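Local coordinates for separin (Saccharomyces cerevisiae, PDB 5U1T), which cleaves the cohesin subunit Scc1 as a caspase-like cysteine protease at the onset of anaphase, releasing sister chromatids for segregation, at residues A[1117-1130]-A[1388-1402]. Residues are numbered along the deposited sequence; the frame is centred on the assembly and turned at random.
Sequences RVSAAQKDLMESNL and YVCLNKLLSRFHYQL
Knobs-into-holes packing joins helix 1111-1127 to helix 1388-1397, beside the mixed sheet that holds strands 1132-1139 and 1353-1362. It is structural packing in the C50 peptidase part of the chain, away from the probable catalytic Cys1497. The axes of segments 1117-1127 and 1388-1397 approach to 8.5 Å and cross at 55°. Ala1121 is the first knob, set among Tyr1388, Val1389, Asn1392 and Lys1393. Its small methyl lets the backbones close in, with Ala1121 CA 5.3 Å from Val1389 CA. Leu1125 is the second, one turn on, among Tyr1388, Leu1391, Asn1392 and Leu1395. Its CG lies anti to the carbonyl carbon (chi1 -84°), and its two methyls part: CD1 meets Leu1391 CD2, while CD2 meets Leu1395 CD1 at 3.6 Å. Leu1391, which lines this second hole, also touches Val1134 and Phe1359 of the sheet. At the start of the contact, the two methyls of Val1389 divide: CG2 packs against Val1118 CA, and CG1 against Arg1117 CG and the edge of its guanidinium. Past the first helix, Leu1130 CD1 reaches Leu1395 CD1 and Leu1402 CD1. An ST turn shapes this exit. Ser1128 OG donates to Leu1125 O at 2.6 Å. It accepts from Leu1130 N in a nearly straight bond of 3.2 Å.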
loop_
_atom_site.group_PDB
_atom_site.type_symbol
_atom_site.label_atom_id
_atom_site.label_comp_id
_atom_site.label_asym_id
_atom_site.label_seq_id
_atom_site.Cartn_x
_atom_site.Cartn_y
_atom_site.Cartn_z
ATOM N N ARG A 1117 39.711 -9.134 -4.316
ATOM C CA ARG A 1117 40.113 -9.618 -3.013
ATOM C C ARG A 1117 40.211 -11.140 -3.020
ATOM O O ARG A 1117 40.994 -11.720 -2.263
ATOM C CB ARG A 1117 39.121 -9.131 -1.941
ATOM C CG ARG A 1117 39.322 -9.756 -0.562
ATOM C CD ARG A 1117 39.677 -8.729 0.508
ATOM N NE ARG A 1117 38.558 -7.833 0.749
ATOM C CZ ARG A 1117 37.509 -8.126 1.513
ATOM N NH1 ARG A 1117 37.430 -9.300 2.129
ATOM N NH2 ARG A 1117 36.532 -7.230 1.658
ATOM N N VAL A 1118 39.427 -11.788 -3.875
ATOM C CA VAL A 1118 39.389 -13.245 -3.868
ATOM C C VAL A 1118 40.578 -13.796 -4.648
ATOM O O VAL A 1118 41.156 -14.834 -4.290
ATOM C CB VAL A 1118 38.049 -13.810 -4.437
ATOM C CG1 VAL A 1118 37.936 -13.635 -5.934
ATOM C CG2 VAL A 1118 37.940 -15.278 -4.125
ATOM N N SER A 1119 40.980 -13.084 -5.692
ATOM C CA SER A 1119 42.065 -13.558 -6.524
ATOM C C SER A 1119 43.386 -13.048 -5.982
ATOM O O SER A 1119 44.441 -13.627 -6.242
ATOM C CB SER A 1119 41.868 -13.108 -7.960
ATOM O OG SER A 1119 41.980 -11.704 -8.032
ATOM N N ALA A 1120 43.325 -11.952 -5.232
ATOM C CA ALA A 1120 44.509 -11.453 -4.551
ATOM C C ALA A 1120 44.858 -12.382 -3.397
ATOM O O ALA A 1120 46.027 -12.560 -3.071
ATOM C CB ALA A 1120 44.303 -10.044 -4.055
ATOM N N ALA A 1121 43.840 -12.983 -2.788
ATOM C CA ALA A 1121 44.057 -13.906 -1.686
ATOM C C ALA A 1121 44.866 -15.094 -2.184
ATOM O O ALA A 1121 45.875 -15.491 -1.594
ATOM C CB ALA A 1121 42.745 -14.365 -1.107
ATOM N N GLN A 1122 44.410 -15.646 -3.296
ATOM C CA GLN A 1122 45.041 -16.802 -3.882
ATOM C C GLN A 1122 46.459 -16.498 -4.373
ATOM O O GLN A 1122 47.362 -17.322 -4.213
ATOM C CB GLN A 1122 44.165 -17.312 -5.008
ATOM C CG GLN A 1122 44.807 -18.315 -5.898
ATOM C CD GLN A 1122 43.765 -19.125 -6.610
ATOM O OE1 GLN A 1122 42.657 -19.295 -6.092
ATOM N NE2 GLN A 1122 44.100 -19.629 -7.807
ATOM N N LYS A 1123 46.656 -15.316 -4.956
ATOM C CA LYS A 1123 47.984 -14.909 -5.395
ATOM C C LYS A 1123 48.911 -14.789 -4.190
ATOM O O LYS A 1123 50.060 -15.235 -4.223
ATOM C CB LYS A 1123 47.931 -13.592 -6.171
ATOM C CG LYS A 1123 49.283 -12.900 -6.297
ATOM C CD LYS A 1123 49.504 -12.306 -7.676
ATOM C CE LYS A 1123 50.582 -11.232 -7.654
ATOM N NZ LYS A 1123 50.139 -10.023 -6.870
ATOM N N ASP A 1124 48.396 -14.208 -3.113
ATOM C CA ASP A 1124 49.166 -14.060 -1.883
ATOM C C ASP A 1124 49.515 -15.395 -1.249
ATOM O O ASP A 1124 50.653 -15.594 -0.841
ATOM C CB ASP A 1124 48.411 -13.204 -0.874
ATOM C CG ASP A 1124 48.454 -11.747 -1.219
ATOM O OD1 ASP A 1124 49.358 -11.360 -1.995
ATOM O OD2 ASP A 1124 47.591 -10.995 -0.720
ATOM N N LEU A 1125 48.539 -16.302 -1.159
ATOM C CA LEU A 1125 48.781 -17.630 -0.591
ATOM C C LEU A 1125 49.895 -18.351 -1.352
ATOM O O LEU A 1125 50.807 -18.928 -0.755
ATOM C CB LEU A 1125 47.503 -18.478 -0.604
ATOM C CG LEU A 1125 46.529 -18.284 0.561
ATOM C CD1 LEU A 1125 45.290 -19.133 0.367
ATOM C CD2 LEU A 1125 47.181 -18.612 1.885
ATOM N N MET A 1126 49.813 -18.298 -2.676
ATOM C CA MET A 1126 50.740 -19.003 -3.539
ATOM C C MET A 1126 52.152 -18.494 -3.262
ATOM O O MET A 1126 53.103 -19.270 -3.139
ATOM C CB MET A 1126 50.343 -18.804 -5.006
ATOM C CG MET A 1126 51.072 -19.702 -6.001
ATOM S SD MET A 1126 50.664 -21.456 -5.814
ATOM C CE MET A 1126 48.897 -21.341 -5.764
ATOM N N GLU A 1127 52.262 -17.181 -3.110
ATOM C CA GLU A 1127 53.557 -16.539 -2.953
ATOM C C GLU A 1127 54.105 -16.596 -1.533
ATOM O O GLU A 1127 55.254 -16.238 -1.300
ATOM C CB GLU A 1127 53.464 -15.092 -3.410
ATOM C CG GLU A 1127 53.190 -14.961 -4.886
ATOM C CD GLU A 1127 53.033 -13.521 -5.328
ATOM O OE1 GLU A 1127 53.391 -12.597 -4.556
ATOM O OE2 GLU A 1127 52.543 -13.306 -6.457
ATOM N N SER A 1128 53.294 -17.063 -0.591
ATOM C CA SER A 1128 53.707 -17.152 0.812
ATOM C C SER A 1128 54.848 -18.131 1.018
ATOM O O SER A 1128 55.464 -18.167 2.085
ATOM C CB SER A 1128 52.533 -17.588 1.684
ATOM O OG SER A 1128 52.248 -18.962 1.459
ATOM N N ASN A 1129 55.089 -18.944 -0.005
ATOM C CA ASN A 1129 56.051 -20.043 0.025
ATOM C C ASN A 1129 55.905 -20.962 1.234
ATOM O O ASN A 1129 56.840 -21.688 1.590
ATOM C CB ASN A 1129 57.487 -19.523 -0.029
ATOM C CG ASN A 1129 58.430 -20.529 -0.669
ATOM O OD1 ASN A 1129 58.028 -21.280 -1.566
ATOM N ND2 ASN A 1129 59.671 -20.573 -0.201
ATOM N N LEU A 1130 54.731 -20.935 1.858
ATOM C CA LEU A 1130 54.459 -21.815 2.977
ATOM C C LEU A 1130 54.429 -23.263 2.523
ATOM O O LEU A 1130 53.796 -23.612 1.524
ATOM C CB LEU A 1130 53.146 -21.444 3.649
ATOM C CG LEU A 1130 53.177 -20.082 4.339
ATOM C CD1 LEU A 1130 51.826 -19.776 4.989
ATOM C CD2 LEU A 1130 54.314 -20.014 5.354
ATOM N N TYR A 1388 39.436 -19.167 0.826
ATOM C CA TYR A 1388 40.795 -18.650 0.600
ATOM C C TYR A 1388 40.988 -17.249 1.163
ATOM O O TYR A 1388 42.090 -16.892 1.616
ATOM C CB TYR A 1388 41.154 -18.607 -0.891
ATOM C CG TYR A 1388 41.277 -19.944 -1.573
ATOM C CD1 TYR A 1388 41.573 -21.090 -0.853
ATOM C CD2 TYR A 1388 41.090 -20.058 -2.946
ATOM C CE1 TYR A 1388 41.679 -22.315 -1.472
ATOM C CE2 TYR A 1388 41.191 -21.278 -3.576
ATOM C CZ TYR A 1388 41.488 -22.408 -2.834
ATOM O OH TYR A 1388 41.594 -23.637 -3.449
ATOM N N VAL A 1389 39.926 -16.446 1.104
ATOM C CA VAL A 1389 40.010 -15.061 1.543
ATOM C C VAL A 1389 40.148 -14.999 3.060
ATOM O O VAL A 1389 40.865 -14.147 3.588
ATOM C CB VAL A 1389 38.783 -14.227 1.085
ATOM C CG1 VAL A 1389 38.862 -12.807 1.651
ATOM C CG2 VAL A 1389 38.693 -14.187 -0.445
ATOM N N CYS A 1390 39.488 -15.916 3.757
ATOM C CA CYS A 1390 39.595 -15.957 5.209
ATOM C C CYS A 1390 40.978 -16.474 5.663
ATOM O O CYS A 1390 41.617 -15.904 6.567
ATOM C CB CYS A 1390 38.486 -16.829 5.806
ATOM S SG CYS A 1390 38.638 -17.013 7.599
ATOM N N LEU A 1391 41.428 -17.555 5.033
ATOM C CA LEU A 1391 42.745 -18.073 5.295
ATOM C C LEU A 1391 43.784 -16.970 5.076
ATOM O O LEU A 1391 44.612 -16.711 5.958
ATOM C CB LEU A 1391 43.037 -19.291 4.407
ATOM C CG LEU A 1391 44.412 -19.939 4.604
ATOM C CD1 LEU A 1391 44.587 -20.404 6.048
ATOM C CD2 LEU A 1391 44.647 -21.088 3.616
ATOM N N ASN A 1392 43.737 -16.297 3.929
ATOM C CA ASN A 1392 44.823 -15.371 3.611
ATOM C C ASN A 1392 44.813 -14.117 4.460
ATOM O O ASN A 1392 45.854 -13.509 4.662
ATOM C CB ASN A 1392 44.813 -14.970 2.137
ATOM C CG ASN A 1392 45.937 -13.994 1.801
ATOM O OD1 ASN A 1392 47.112 -14.365 1.792
ATOM N ND2 ASN A 1392 45.580 -12.735 1.550
ATOM N N LYS A 1393 43.654 -13.711 4.966
ATOM C CA LYS A 1393 43.656 -12.549 5.848
ATOM C C LYS A 1393 44.137 -12.970 7.242
ATOM O O LYS A 1393 44.876 -12.229 7.895
ATOM C CB LYS A 1393 42.277 -11.877 5.905
ATOM C CG LYS A 1393 41.830 -11.260 4.561
ATOM C CD LYS A 1393 42.906 -10.338 3.909
ATOM C CE LYS A 1393 42.593 -10.098 2.413
ATOM N NZ LYS A 1393 42.479 -11.404 1.633
ATOM N N LEU A 1394 43.739 -14.163 7.685
ATOM C CA LEU A 1394 44.218 -14.691 8.954
ATOM C C LEU A 1394 45.739 -14.823 8.926
ATOM O O LEU A 1394 46.420 -14.461 9.891
ATOM C CB LEU A 1394 43.580 -16.042 9.260
ATOM C CG LEU A 1394 42.386 -16.022 10.205
ATOM C CD1 LEU A 1394 42.006 -17.436 10.597
ATOM C CD2 LEU A 1394 42.697 -15.194 11.430
ATOM N N LEU A 1395 46.273 -15.331 7.819
ATOM C CA LEU A 1395 47.718 -15.465 7.695
ATOM C C LEU A 1395 48.387 -14.087 7.560
ATOM O O LEU A 1395 49.452 -13.849 8.136
ATOM C CB LEU A 1395 48.094 -16.372 6.514
ATOM C CG LEU A 1395 47.692 -17.856 6.553
ATOM C CD1 LEU A 1395 48.255 -18.608 5.367
ATOM C CD2 LEU A 1395 48.100 -18.533 7.833
ATOM N N SER A 1396 47.774 -13.171 6.820
ATOM C CA SER A 1396 48.307 -11.806 6.763
ATOM C C SER A 1396 48.319 -11.147 8.147
ATOM O O SER A 1396 49.219 -10.381 8.463
ATOM C CB SER A 1396 47.506 -10.941 5.785
ATOM O OG SER A 1396 48.065 -11.007 4.482
ATOM N N ARG A 1397 47.327 -11.467 8.969
ATOM C CA ARG A 1397 47.221 -10.904 10.308
ATOM C C ARG A 1397 48.398 -11.302 11.184
ATOM O O ARG A 1397 48.765 -10.569 12.107
ATOM C CB ARG A 1397 45.907 -11.345 10.962
ATOM C CG ARG A 1397 45.582 -10.690 12.297
ATOM C CD ARG A 1397 44.233 -11.179 12.816
ATOM N NE ARG A 1397 44.128 -11.037 14.265
ATOM C CZ ARG A 1397 43.038 -11.330 14.968
ATOM N NH1 ARG A 1397 43.032 -11.170 16.296
ATOM N NH2 ARG A 1397 41.957 -11.787 14.341
ATOM N N PHE A 1398 49.001 -12.454 10.898
ATOM C CA PHE A 1398 50.113 -12.945 11.717
ATOM C C PHE A 1398 51.363 -13.231 10.863
ATOM O O PHE A 1398 52.048 -14.245 11.051
ATOM C CB PHE A 1398 49.686 -14.203 12.499
ATOM C CG PHE A 1398 48.486 -13.997 13.404
ATOM C CD1 PHE A 1398 48.635 -13.443 14.668
ATOM C CD2 PHE A 1398 47.212 -14.363 12.987
ATOM C CE1 PHE A 1398 47.538 -13.256 15.501
ATOM C CE2 PHE A 1398 46.109 -14.178 13.811
ATOM C CZ PHE A 1398 46.275 -13.620 15.072
ATOM N N HIS A 1399 51.597 -12.367 9.898
ATOM C CA HIS A 1399 52.783 -12.412 9.079
ATOM C C HIS A 1399 53.205 -13.803 8.697
ATOM O O HIS A 1399 54.367 -14.114 8.704
ATOM C CB HIS A 1399 53.905 -11.703 9.796
ATOM C CG HIS A 1399 53.542 -10.340 10.256
ATOM N ND1 HIS A 1399 53.100 -10.087 11.529
ATOM C CD2 HIS A 1399 53.554 -9.155 9.614
ATOM C CE1 HIS A 1399 52.860 -8.799 11.655
ATOM N NE2 HIS A 1399 53.128 -8.211 10.507
ATOM N N TYR A 1400 52.242 -14.640 8.381
ATOM C CA TYR A 1400 52.505 -15.897 7.720
ATOM C C TYR A 1400 53.423 -16.771 8.537
ATOM O O TYR A 1400 54.385 -17.309 8.044
ATOM C CB TYR A 1400 53.070 -15.661 6.339
ATOM C CG TYR A 1400 52.089 -15.011 5.426
ATOM C CD1 TYR A 1400 51.004 -15.699 4.959
ATOM C CD2 TYR A 1400 52.232 -13.702 5.046
ATOM C CE1 TYR A 1400 50.092 -15.101 4.130
ATOM C CE2 TYR A 1400 51.318 -13.102 4.213
ATOM C CZ TYR A 1400 50.256 -13.817 3.768
ATOM O OH TYR A 1400 49.356 -13.243 2.950
ATOM N N GLN A 1401 53.100 -16.928 9.799
ATOM C CA GLN A 1401 53.983 -17.582 10.707
ATOM C C GLN A 1401 53.192 -18.646 11.389
ATOM O O GLN A 1401 52.403 -18.349 12.251
ATOM C CB GLN A 1401 54.450 -16.575 11.741
ATOM C CG GLN A 1401 55.337 -15.466 11.198
ATOM C CD GLN A 1401 55.717 -14.448 12.250
ATOM O OE1 GLN A 1401 55.012 -14.275 13.230
ATOM N NE2 GLN A 1401 56.835 -13.775 12.047
ATOM N N LEU A 1402 53.396 -19.893 11.001
ATOM C CA LEU A 1402 52.732 -21.014 11.652
ATOM C C LEU A 1402 53.704 -21.729 12.533
ATOM O O LEU A 1402 54.807 -21.999 12.134
ATOM C CB LEU A 1402 52.221 -22.005 10.619
ATOM C CG LEU A 1402 51.129 -21.603 9.643
ATOM C CD1 LEU A 1402 51.503 -20.329 8.934
ATOM C CD2 LEU A 1402 50.925 -22.715 8.649
#